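Local coordinates for fusarinine C esterase sidJ (Aspergillus fumigatus, PDB 6GUP), which hydrolyses the ester bonds of the fungal siderophore fusarinine C, giving fusarinine and releasing iron, but does not cleave triacetylfusarinine C, at residues 17-22 with 94-99; 22-27 with 71-76. One frame throughout, in Å; residues are numbered along the deposited sequence.

Contact 1: residues 17-22 with 94-99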
ATOM      1  N   HIS A  17      -8.086   2.221 -10.489  1.00 35.12           N
ATOM      2  CA  HIS A  17      -7.303   2.752 -11.605  1.00 36.39           C
ATOM      3  C   HIS A  17      -5.812   2.580 -11.361  1.00 36.13           C
ATOM      4  O   HIS A  17      -5.380   2.412 -10.226  1.00 36.07           O
ATOM      5  CB  HIS A  17      -7.577   4.242 -11.784  1.00 37.01           C
ATOM      6  CG  HIS A  17      -9.025   4.579 -11.943  1.00 37.15           C
ATOM      7  ND1 HIS A  17      -9.621   4.731 -13.176  1.00 38.31           N
ATOM      8  CD2 HIS A  17      -9.995   4.798 -11.025  1.00 37.05           C
ATOM      9  CE1 HIS A  17     -10.896   5.027 -13.010  1.00 38.47           C
ATOM     10  NE2 HIS A  17     -11.150   5.075 -11.715  1.00 37.29           N
ATOM     11  N   HIS A  18      -5.042   2.636 -12.443  1.00 36.83           N
ATOM     12  CA  HIS A  18      -3.583   2.694 -12.390  1.00 38.46           C
ATOM     13  C   HIS A  18      -3.140   4.022 -12.999  1.00 38.76           C
ATOM     14  O   HIS A  18      -3.200   4.193 -14.218  1.00 38.63           O
ATOM     15  CB  HIS A  18      -2.972   1.521 -13.168  1.00 40.21           C
ATOM     16  CG  HIS A  18      -2.686   0.318 -12.327  1.00 39.31           C
ATOM     17  ND1 HIS A  18      -1.410  -0.031 -11.940  1.00 39.88           N
ATOM     18  CD2 HIS A  18      -3.508  -0.618 -11.798  1.00 38.88           C
ATOM     19  CE1 HIS A  18      -1.460  -1.129 -11.210  1.00 39.69           C
ATOM     20  NE2 HIS A  18      -2.721  -1.507 -11.107  1.00 39.05           N
ATOM     21  N   TYR A  19      -2.717   4.964 -12.153  1.00 38.74           N
ATOM     22  CA  TYR A  19      -2.188   6.253 -12.630  1.00 38.29           C
ATOM     23  C   TYR A  19      -0.689   6.184 -12.972  1.00 40.24           C
ATOM     24  O   TYR A  19      -0.195   6.995 -13.756  1.00 41.83           O
ATOM     25  CB  TYR A  19      -2.530   7.406 -11.665  1.00 36.58           C
ATOM     26  CG  TYR A  19      -1.769   7.465 -10.357  1.00 35.11           C
ATOM     27  CD1 TYR A  19      -0.564   8.162 -10.262  1.00 34.29           C
ATOM     28  CD2 TYR A  19      -2.278   6.873  -9.198  1.00 34.77           C
ATOM     29  CE1 TYR A  19       0.131   8.237  -9.063  1.00 33.59           C
ATOM     30  CE2 TYR A  19      -1.592   6.946  -7.992  1.00 34.31           C
ATOM     31  CZ  TYR A  19      -0.389   7.630  -7.930  1.00 34.13           C
ATOM     32  OH  TYR A  19       0.293   7.708  -6.740  1.00 34.63           O
ATOM     33  N   THR A  20       0.022   5.227 -12.373  1.00 42.31           N
ATOM     34  CA  THR A  20       1.308   4.741 -12.897  1.00 43.53           C
ATOM     35  C   THR A  20       1.205   3.219 -13.023  1.00 47.00           C
ATOM     36  O   THR A  20       0.169   2.637 -12.695  1.00 46.92           O
ATOM     37  CB  THR A  20       2.512   5.118 -11.997  1.00 40.76           C
ATOM     38  OG1 THR A  20       2.531   4.299 -10.819  1.00 38.97           O
ATOM     39  CG2 THR A  20       2.468   6.589 -11.598  1.00 39.96           C
ATOM     40  N   GLU A  21       2.274   2.580 -13.494  1.00 50.84           N
ATOM     41  CA  GLU A  21       2.326   1.113 -13.561  1.00 53.22           C
ATOM     42  C   GLU A  21       2.359   0.480 -12.161  1.00 47.95           C
ATOM     43  O   GLU A  21       1.838  -0.619 -11.966  1.00 47.85           O
ATOM     44  CB  GLU A  21       3.533   0.641 -14.384  1.00 62.20           C
ATOM     45  CG  GLU A  21       3.536   1.075 -15.848  1.00 71.00           C
ATOM     46  CD  GLU A  21       2.470   0.386 -16.685  1.00 77.88           C
ATOM     47  OE1 GLU A  21       2.811  -0.571 -17.413  1.00 81.54           O
ATOM     48  OE2 GLU A  21       1.293   0.800 -16.618  1.00 78.76           O
ATOM     49  N   THR A  22       2.959   1.186 -11.199  1.00 45.26           N
ATOM     50  CA  THR A  22       3.100   0.720  -9.813  1.00 45.30           C
ATOM     51  C   THR A  22       1.990   1.219  -8.874  1.00 42.89           C
ATOM     52  O   THR A  22       1.625   0.512  -7.932  1.00 45.17           O
ATOM     53  CB  THR A  22       4.465   1.166  -9.238  1.00 47.96           C
ATOM     54  OG1 THR A  22       5.517   0.746 -10.116  1.00 50.66           O
ATOM     55  CG2 THR A  22       4.715   0.577  -7.844  1.00 50.73           C
ATOM     56  N   ALA A  94       0.589  14.757  -8.262  1.00 32.87           N
ATOM     57  CA  ALA A  94       0.520  15.453  -9.555  1.00 33.98           C
ATOM     58  C   ALA A  94       0.267  14.495 -10.723  1.00 35.45           C
ATOM     59  O   ALA A  94      -0.515  14.809 -11.626  1.00 35.91           O
ATOM     60  CB  ALA A  94       1.795  16.251  -9.795  1.00 34.34           C
ATOM     61  N   GLN A  95       0.928  13.337 -10.698  1.00 36.07           N
ATOM     62  CA  GLN A  95       0.687  12.272 -11.685  1.00 37.34           C
ATOM     63  C   GLN A  95      -0.735  11.716 -11.602  1.00 34.67           C
ATOM     64  O   GLN A  95      -1.365  11.471 -12.633  1.00 33.83           O
ATOM     65  CB  GLN A  95       1.701  11.132 -11.526  1.00 42.38           C
ATOM     66  CG  GLN A  95       3.078  11.457 -12.080  1.00 48.68           C
ATOM     67  CD  GLN A  95       4.095  10.362 -11.813  1.00 54.54           C
ATOM     68  OE1 GLN A  95       4.254   9.906 -10.678  1.00 56.72           O
ATOM     69  NE2 GLN A  95       4.798   9.938 -12.857  1.00 55.55           N
ATOM     70  N   CYS A  96      -1.229  11.521 -10.379  1.00 33.00           N
ATOM     71  CA  CYS A  96      -2.601  11.053 -10.158  1.00 32.64           C
ATOM     72  C   CYS A  96      -3.640  12.070 -10.634  1.00 33.41           C
ATOM     73  O   CYS A  96      -4.646  11.692 -11.238  1.00 33.73           O
ATOM     74  CB  CYS A  96      -2.835  10.733  -8.680  1.00 32.22           C
ATOM     75  SG  CYS A  96      -4.380   9.852  -8.367  1.00 34.05           S
ATOM     76  N   LEU A  97      -3.393  13.350 -10.357  1.00 33.85           N
ATOM     77  CA  LEU A  97      -4.266  14.434 -10.819  1.00 34.82           C
ATOM     78  C   LEU A  97      -4.315  14.533 -12.342  1.00 35.92           C
ATOM     79  O   LEU A  97      -5.388  14.747 -12.910  1.00 35.99           O
ATOM     80  CB  LEU A  97      -3.824  15.779 -10.238  1.00 35.47           C
ATOM     81  CG  LEU A  97      -3.993  15.973  -8.730  1.00 36.59           C
ATOM     82  CD1 LEU A  97      -3.305  17.251  -8.290  1.00 37.46           C
ATOM     83  CD2 LEU A  97      -5.457  16.014  -8.349  1.00 37.29           C
ATOM     84  N   LYS A  98      -3.160  14.386 -12.991  1.00 38.44           N
ATOM     85  CA  LYS A  98      -3.094  14.350 -14.457  1.00 42.78           C
ATOM     86  C   LYS A  98      -3.943  13.218 -15.019  1.00 42.38           C
ATOM     87  O   LYS A  98      -4.691  13.420 -15.978  1.00 42.71           O
ATOM     88  CB  LYS A  98      -1.653  14.196 -14.958  1.00 48.63           C
ATOM     89  CG  LYS A  98      -1.554  14.171 -16.480  1.00 56.94           C
ATOM     90  CD  LYS A  98      -0.158  13.881 -16.988  1.00 66.88           C
ATOM     91  CE  LYS A  98      -0.156  13.883 -18.509  1.00 75.70           C
ATOM     92  NZ  LYS A  98       1.216  13.882 -19.080  1.00 79.39           N
ATOM     93  N   TYR A  99      -3.808  12.032 -14.427  1.00 41.53           N
ATOM     94  CA  TYR A  99      -4.582  10.866 -14.846  1.00 41.09           C
ATOM     95  C   TYR A  99      -6.088  11.088 -14.687  1.00 39.55           C
ATOM     96  O   TYR A  99      -6.854  10.823 -15.614  1.00 38.15           O
ATOM     97  CB  TYR A  99      -4.164   9.612 -14.069  1.00 40.92           C
ATOM     98  CG  TYR A  99      -5.086   8.447 -14.332  1.00 41.68           C
ATOM     99  CD1 TYR A  99      -4.948   7.674 -15.484  1.00 43.18           C
ATOM    100  CD2 TYR A  99      -6.128   8.144 -13.455  1.00 39.21           C
ATOM    101  CE1 TYR A  99      -5.806   6.616 -15.743  1.00 42.76           C
ATOM    102  CE2 TYR A  99      -6.993   7.093 -13.707  1.00 40.63           C
ATOM    103  CZ  TYR A  99      -6.828   6.329 -14.851  1.00 41.79           C
ATOM    104  OH  TYR A  99      -7.681   5.282 -15.104  1.00 41.30           O
TER
HETATM  105  O   HOH W   1      -6.126   3.085 -15.001  1.00 44.90           O

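Contact 2: residues 22-27 with 71-76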
ATOM      1  N   THR A  22       2.959   1.186 -11.199  1.00 45.26           N
ATOM      2  CA  THR A  22       3.100   0.720  -9.813  1.00 45.30           C
ATOM      3  C   THR A  22       1.990   1.219  -8.874  1.00 42.89           C
ATOM      4  O   THR A  22       1.625   0.512  -7.932  1.00 45.17           O
ATOM      5  CB  THR A  22       4.465   1.166  -9.238  1.00 47.96           C
ATOM      6  OG1 THR A  22       5.517   0.746 -10.116  1.00 50.66           O
ATOM      7  CG2 THR A  22       4.715   0.577  -7.844  1.00 50.73           C
ATOM      8  N   LEU A  23       1.465   2.420  -9.124  1.00 38.69           N
ATOM      9  CA  LEU A  23       0.592   3.112  -8.166  1.00 36.07           C
ATOM     10  C   LEU A  23      -0.857   3.182  -8.640  1.00 34.07           C
ATOM     11  O   LEU A  23      -1.120   3.351  -9.835  1.00 34.49           O
ATOM     12  CB  LEU A  23       1.135   4.519  -7.893  1.00 37.70           C
ATOM     13  CG  LEU A  23       2.585   4.573  -7.388  1.00 39.38           C
ATOM     14  CD1 LEU A  23       3.138   5.989  -7.432  1.00 40.70           C
ATOM     15  CD2 LEU A  23       2.696   3.997  -5.982  1.00 38.79           C
ATOM     16  N   VAL A  24      -1.786   3.069  -7.688  1.00 33.48           N
ATOM     17  CA  VAL A  24      -3.224   3.002  -7.978  1.00 34.15           C
ATOM     18  C   VAL A  24      -4.018   4.099  -7.280  1.00 35.10           C
ATOM     19  O   VAL A  24      -3.583   4.649  -6.262  1.00 35.94           O
ATOM     20  CB  VAL A  24      -3.843   1.628  -7.599  1.00 35.08           C
ATOM     21  CG1 VAL A  24      -3.242   0.523  -8.453  1.00 36.27           C
ATOM     22  CG2 VAL A  24      -3.684   1.305  -6.114  1.00 35.17           C
ATOM     23  N   THR A  25      -5.183   4.403  -7.845  1.00 36.45           N
ATOM     24  CA  THR A  25      -6.169   5.268  -7.203  1.00 37.79           C
ATOM     25  C   THR A  25      -7.550   4.616  -7.317  1.00 37.42           C
ATOM     26  O   THR A  25      -7.935   4.153  -8.395  1.00 37.07           O
ATOM     27  CB  THR A  25      -6.152   6.714  -7.767  1.00 39.38           C
ATOM     28  OG1 THR A  25      -7.142   7.508  -7.102  1.00 40.59           O
ATOM     29  CG2 THR A  25      -6.407   6.757  -9.273  1.00 39.76           C
ATOM     30  N   PHE A  26      -8.264   4.555  -6.192  1.00 36.06           N
ATOM     31  CA  PHE A  26      -9.584   3.923  -6.121  1.00 35.82           C
ATOM     32  C   PHE A  26     -10.684   4.981  -6.154  1.00 36.61           C
ATOM     33  O   PHE A  26     -10.748   5.838  -5.273  1.00 36.34           O
ATOM     34  CB  PHE A  26      -9.711   3.076  -4.852  1.00 35.37           C
ATOM     35  CG  PHE A  26     -11.095   2.529  -4.626  1.00 36.86           C
ATOM     36  CD1 PHE A  26     -11.589   1.497  -5.418  1.00 37.89           C
ATOM     37  CD2 PHE A  26     -11.911   3.053  -3.627  1.00 37.31           C
ATOM     38  CE1 PHE A  26     -12.869   0.997  -5.212  1.00 37.90           C
ATOM     39  CE2 PHE A  26     -13.189   2.555  -3.418  1.00 38.54           C
ATOM     40  CZ  PHE A  26     -13.668   1.525  -4.211  1.00 38.92           C
ATOM     41  N   GLU A  27     -11.549   4.894  -7.164  1.00 37.94           N
ATOM     42  CA  GLU A  27     -12.682   5.803  -7.327  1.00 39.27           C
ATOM     43  C   GLU A  27     -13.922   5.172  -6.710  1.00 39.51           C
ATOM     44  O   GLU A  27     -14.295   4.067  -7.088  1.00 39.73           O
ATOM     45  CB  GLU A  27     -12.932   6.062  -8.814  1.00 39.98           C
ATOM     46  CG  GLU A  27     -14.026   7.083  -9.110  1.00 42.37           C
ATOM     47  CD  GLU A  27     -14.278   7.288 -10.594  1.00 43.53           C
ATOM     48  OE1 GLU A  27     -13.810   6.472 -11.419  1.00 44.69           O
ATOM     49  OE2 GLU A  27     -14.958   8.276 -10.941  1.00 46.39           O
ATOM     50  N   THR A  71      -9.315   7.980  -3.699  1.00 34.99           N
ATOM     51  CA  THR A  71      -8.211   7.806  -2.751  1.00 34.38           C
ATOM     52  C   THR A  71      -7.064   7.173  -3.529  1.00 35.06           C
ATOM     53  O   THR A  71      -7.289   6.644  -4.618  1.00 35.23           O
ATOM     54  CB  THR A  71      -8.607   6.901  -1.572  1.00 36.83           C
ATOM     55  OG1 THR A  71      -9.063   5.633  -2.063  1.00 36.77           O
ATOM     56  CG2 THR A  71      -9.708   7.546  -0.747  1.00 37.56           C
ATOM     57  N   LEU A  72      -5.844   7.227  -2.994  1.00 34.92           N
ATOM     58  CA  LEU A  72      -4.676   6.725  -3.733  1.00 35.87           C
ATOM     59  C   LEU A  72      -3.559   6.159  -2.870  1.00 36.25           C
ATOM     60  O   LEU A  72      -3.485   6.415  -1.666  1.00 35.74           O
ATOM     61  CB  LEU A  72      -4.106   7.816  -4.655  1.00 36.74           C
ATOM     62  CG  LEU A  72      -3.102   8.835  -4.094  1.00 35.96           C
ATOM     63  CD1 LEU A  72      -2.616   9.754  -5.203  1.00 36.80           C
ATOM     64  CD2 LEU A  72      -3.698   9.636  -2.948  1.00 34.42           C
ATOM     65  N   THR A  73      -2.692   5.390  -3.529  1.00 37.57           N
ATOM     66  CA  THR A  73      -1.439   4.921  -2.956  1.00 38.12           C
ATOM     67  C   THR A  73      -0.295   5.784  -3.466  1.00 37.59           C
ATOM     68  O   THR A  73      -0.315   6.254  -4.608  1.00 37.12           O
ATOM     69  CB  THR A  73      -1.142   3.456  -3.333  1.00 38.75           C
ATOM     70  OG1 THR A  73      -1.072   3.318  -4.760  1.00 38.65           O
ATOM     71  CG2 THR A  73      -2.214   2.532  -2.781  1.00 38.46           C
ATOM     72  N   LEU A  74       0.690   5.992  -2.598  1.00 37.91           N
ATOM     73  CA  LEU A  74       1.943   6.652  -2.934  1.00 38.15           C
ATOM     74  C   LEU A  74       3.053   5.643  -2.648  1.00 40.07           C
ATOM     75  O   LEU A  74       2.779   4.538  -2.174  1.00 41.21           O
ATOM     76  CB  LEU A  74       2.117   7.907  -2.070  1.00 36.81           C
ATOM     77  CG  LEU A  74       0.952   8.908  -2.051  1.00 35.75           C
ATOM     78  CD1 LEU A  74       1.109   9.906  -0.913  1.00 35.28           C
ATOM     79  CD2 LEU A  74       0.828   9.631  -3.384  1.00 35.60           C
ATOM     80  N   THR A  75       4.299   6.010  -2.935  1.00 41.32           N
ATOM     81  CA  THR A  75       5.451   5.204  -2.513  1.00 41.94           C
ATOM     82  C   THR A  75       5.577   5.259  -0.985  1.00 44.59           C
ATOM     83  O   THR A  75       5.948   4.269  -0.353  1.00 45.18           O
ATOM     84  CB  THR A  75       6.760   5.688  -3.172  1.00 44.84           C
ATOM     85  OG1 THR A  75       6.627   5.634  -4.597  1.00 43.98           O
ATOM     86  CG2 THR A  75       7.957   4.826  -2.748  1.00 45.66           C
ATOM     87  N   SER A  76       5.254   6.417  -0.409  1.00 47.20           N
ATOM     88  CA  SER A  76       5.251   6.605   1.044  1.00 48.57           C
ATOM     89  C   SER A  76       4.166   5.816   1.791  1.00 47.41           C
ATOM     90  O   SER A  76       4.266   5.643   3.009  1.00 48.16           O
ATOM     91  CB  SER A  76       5.121   8.090   1.374  1.00 51.02           C
ATOM     92  OG  SER A  76       6.194   8.811   0.804  1.00 53.20           O
TER
HETATM   93  O   HOH W   2       0.452   0.864  -5.339  1.00 48.39           O

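Contact 1: residues 17-22 with 94-99
The phenol oxygen of Tyr-99 is gripped from two quarters. His-17 ND1 lies 2.8 Å from Tyr-99 OH, a hydrogen bond in which either partner could supply the proton, and a water 2.7 Å from the same OH also accepts the backbone N-H of His-18. The hydroxyl sits at the edge of the imidazole, near its plane, while the two side chains cross at about a right angle and their ring planes stand 63° apart. Tyr-99 CE2 closes in on His-17 CB at 3.5 Å. On the other side of the imidazole, NE2 is hydrogen-bonded to Glu-27, so both ring nitrogens have partners and the rotation of the ring is fixed.

This is a helix packed against an edge strand and the turn that follows it: helix 86-108 covers one face of the central sheet of an alpha/beta-hydrolase fold, and strand 12-18 is an outermost strand of that sheet within the chain. In that turn, Tyr-19 lays its ring against the helix. Its CG lies between the backbone N and the carbonyl carbon (chi1 73°), and the ring spreads over Cys-96. Cys-96 CB stands over the ring centre, 3.7 Å from the centroid and only 6° off the normal, a CH-pi contact; SG approaches the same face nearer the CD2 rim, 4.1 Å from the centroid, a sulfur-aromatic contact. Beyond the ring, Tyr-19 OH is hydrogen-bonded to the carbonyl of Thr-73.

Tyr-19 CB also rests on Tyr-99 CB at 3.6 Å, and His-18 O lies over one face of the Tyr-99 ring, offset toward its rim. At the margin, the methyl CG2 of Thr-20 touches Gln-95 OE1 at 3.9 Å.

Contact 2: residues 22-27 with 71-76
Thr-25 and Phe-26 both hydrogen-bond to Thr-71 O, in an antiparallel pairing of strands 24-28 and 67-72 within the central sheet of the alpha/beta-hydrolase fold. Phe-26 and Thr-71 form a hydrogen-bonded pair, Thr-25 and Leu-72 a non-hydrogen-bonded one. Phe-26 N reaches Thr-71 O at 2.8 Å, and Thr-71 N returns a bond to Phe-26 O. Farther along, Thr-73 N donates to Val-24 O at 3.0 Å.

Two threonine hydroxyls add to these backbone bonds. With OG1 anti to its backbone N (chi1 180°), Thr-25 donates to Thr-71 O at 2.6 Å from above the carbonyl plane; Phe-26 N comes from the opposite face, so two donors hold this one oxygen. Thr-73 OG1 accepts the N-H of Val-24 in a nearly straight bond (3.0 Å, 168°), a side chain standing where a backbone carbonyl would serve in a regular pair. A water joins the same hydroxyl to Thr-22 O.

Van der Waals contacts complete the interface. Val-24 CG2 meets Thr-73 CG2 at 3.8 Å, Thr-25 CB meets Leu-72 CB, and Leu-23 CD2 lies against the backbone of Leu-74. The side chains of Phe-26 and Thr-71 lie side by side, pointing the same way, with Thr-71 OG1, a buried hydroxyl without a polar partner in the model, 3.8 Å from Phe-26 CB.

Contacts 1 and 2 lie with their centres about 8 Å apart, on the same side of the chain's centre. They share Thr-22, at the turn from strand 12-18 into strand 24-28. Along the chain contact 2 is nested within the loop that contact 1 closes. In the order of the sheet, strands 12-18, 24-28 and 67-72 come first and are antiparallel neighbours, while helix 86-108 packs over this margin. Besides the bond from Tyr-19 to Thr-73, a probable backbone hydrogen bond ties the two contacts, His-17 N to Thr-25 O at 2.9 Å. Both contacts also touch the second subunit, placing this sheet edge at the interface of the homodimer.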